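PDB 4QOL: catalase from Bacillus pumilus, which breaks down hydrogen peroxide to water and oxygen at a heme centre, and also shows peroxidase-like reactivity toward phenolic substrates. Local coordinates for residues T10-V15 and L39-A44. Numbering follows the deposited sequence.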
loop_
_atom_site.group_PDB
_atom_site.type_symbol
_atom_site.label_atom_id
_atom_site.label_comp_id
_atom_site.label_asym_id
_atom_site.label_seq_id
_atom_site.Cartn_x
_atom_site.Cartn_y
_atom_site.Cartn_z
ATOM N N THR A 10 6.278 1.808 27.063
ATOM C CA THR A 10 6.142 3.151 26.515
ATOM C C THR A 10 5.208 3.133 25.298
ATOM O O THR A 10 4.992 2.117 24.671
ATOM C CB THR A 10 7.496 3.709 26.085
ATOM O OG1 THR A 10 7.940 3.048 24.890
ATOM C CG2 THR A 10 8.518 3.582 27.156
ATOM N N THR A 11 4.766 4.308 24.919
ATOM C CA THR A 11 4.222 4.492 23.570
ATOM C C THR A 11 5.382 4.510 22.551
ATOM O O THR A 11 6.570 4.560 22.929
ATOM C CB THR A 11 3.492 5.834 23.469
ATOM O OG1 THR A 11 4.399 6.949 23.562
ATOM C CG2 THR A 11 2.365 5.970 24.531
ATOM N N ASN A 12 5.063 4.578 21.257
ATOM C CA ASN A 12 6.065 4.771 20.220
ATOM C C ASN A 12 6.748 6.127 20.206
ATOM O O ASN A 12 7.777 6.272 19.533
ATOM C CB ASN A 12 5.506 4.413 18.843
ATOM C CG ASN A 12 5.079 2.978 18.746
ATOM O OD1 ASN A 12 5.644 2.083 19.391
ATOM N ND2 ASN A 12 4.045 2.719 17.935
ATOM N N GLN A 13 6.160 7.094 20.935
ATOM C CA GLN A 13 6.755 8.396 21.144
ATOM C C GLN A 13 7.764 8.352 22.286
ATOM O O GLN A 13 8.407 9.366 22.575
ATOM C CB GLN A 13 5.707 9.436 21.450
ATOM C CG GLN A 13 4.568 9.588 20.424
ATOM C CD GLN A 13 4.997 10.316 19.182
ATOM O OE1 GLN A 13 6.099 10.899 19.100
ATOM N NE2 GLN A 13 4.164 10.227 18.151
ATOM N N GLY A 14 7.902 7.214 22.946
ATOM C CA GLY A 14 8.813 7.126 24.121
ATOM C C GLY A 14 8.270 7.634 25.443
ATOM O O GLY A 14 9.021 7.830 26.373
ATOM N N VAL A 15 6.966 7.885 25.515
ATOM C CA VAL A 15 6.328 8.287 26.764
ATOM C C VAL A 15 5.976 7.043 27.563
ATOM O O VAL A 15 5.294 6.128 27.070
ATOM C CB VAL A 15 5.050 9.105 26.507
ATOM C CG1 VAL A 15 4.385 9.481 27.814
ATOM C CG2 VAL A 15 5.376 10.374 25.704
ATOM N N LEU A 39 -4.283 3.809 23.673
ATOM C CA LEU A 39 -5.275 2.853 23.152
ATOM C C LEU A 39 -5.249 2.876 21.608
ATOM O O LEU A 39 -5.141 1.824 20.964
ATOM C CB LEU A 39 -6.713 3.148 23.613
ATOM C CG LEU A 39 -7.868 2.324 23.050
ATOM C CD1 LEU A 39 -7.797 0.878 23.586
ATOM C CD2 LEU A 39 -9.278 2.879 23.377
ATOM N N ILE A 40 -5.352 4.077 21.042
ATOM C CA ILE A 40 -5.503 4.176 19.618
ATOM C C ILE A 40 -4.184 3.744 18.941
ATOM O O ILE A 40 -4.192 2.994 17.927
ATOM C CB ILE A 40 -5.956 5.568 19.173
ATOM C CG1 ILE A 40 -7.312 5.924 19.753
ATOM C CG2 ILE A 40 -5.990 5.659 17.658
ATOM C CD1 ILE A 40 -8.385 4.923 19.419
ATOM N N GLU A 41 -3.017 4.118 19.495
ATOM C CA GLU A 41 -1.755 3.759 18.827
ATOM C C GLU A 41 -1.583 2.229 18.837
ATOM O O GLU A 41 -1.119 1.627 17.864
ATOM C CB GLU A 41 -0.566 4.427 19.542
ATOM C CG GLU A 41 0.831 4.170 18.916
ATOM C CD GLU A 41 1.996 4.654 19.807
ATOM O OE1 GLU A 41 2.352 3.931 20.730
ATOM O OE2 GLU A 41 2.645 5.602 19.413
ATOM N N LYS A 42 -1.885 1.611 19.984
ATOM C CA LYS A 42 -1.706 0.195 20.216
ATOM C C LYS A 42 -2.684 -0.613 19.342
ATOM O O LYS A 42 -2.250 -1.513 18.636
ATOM C CB LYS A 42 -1.858 -0.095 21.719
ATOM C CG LYS A 42 -1.625 -1.534 22.106
ATOM C CD LYS A 42 -1.974 -1.682 23.601
ATOM C CE LYS A 42 -1.773 -3.068 24.166
ATOM N NZ LYS A 42 -2.177 -3.136 25.607
ATOM N N LEU A 43 -3.986 -0.251 19.334
ATOM C CA LEU A 43 -4.946 -0.879 18.402
ATOM C C LEU A 43 -4.593 -0.643 16.923
ATOM O O LEU A 43 -4.613 -1.595 16.092
ATOM C CB LEU A 43 -6.365 -0.434 18.689
ATOM C CG LEU A 43 -7.075 -0.909 19.970
ATOM C CD1 LEU A 43 -8.429 -0.292 20.005
ATOM C CD2 LEU A 43 -7.103 -2.435 20.038
ATOM N N ALA A 44 -4.146 0.560 16.570
ATOM C CA ALA A 44 -3.899 0.873 15.167
ATOM C C ALA A 44 -2.702 0.052 14.663
ATOM O O ALA A 44 -2.668 -0.385 13.500
ATOM C CB ALA A 44 -3.613 2.389 14.983
#
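The carboxylate of Glu41, on helix 37-46, receives the backbone N-H of Asn12 in the type I beta turn from Thr11 to Gly14, a worked example, in the N-terminal arm of a catalase, of a helix side chain holding a turn. The Asn12 N-H points at Glu41 OE1 over 2.8 Å, nearly straight at 165°, and OE1 accepts through its syn lone pair, on the side of OE2. Carbon crowds in beside it: OE1 lies 3.4 Å from Thr11 CA, while OE2 approaches Asn12 CB at 3.2 Å. The Asn12 amide stacks on the carboxylate with planes 26° apart, ND2 3.4 Å from Glu41 CD. Glu41 spans the gap because CG stands anti to its backbone N (chi1 -178°) and the chain runs on extended.

A second shell holds both groups. Tyr37 OH bonds to Glu41 OE2, and Gln368 of the second subunit gives its NE2 to Glu41 OE1 and accepts Asn12 ND2 on its own OE1, which places this contact in the interface between subunits of the tetramer. With an alanine in place of Glu41, the Asn12 N-H and Gln368 NE2 would probably lose their shared acceptor and a gap would be likely to open between turn and helix. The turn is braced from within as well: Thr11 OG1 accepts from Gln13 N in an ST turn, while Thr10 OG1 at 2.8 Å and Gly14 N at 3.0 Å reach Thr11 O from opposite faces of its plane.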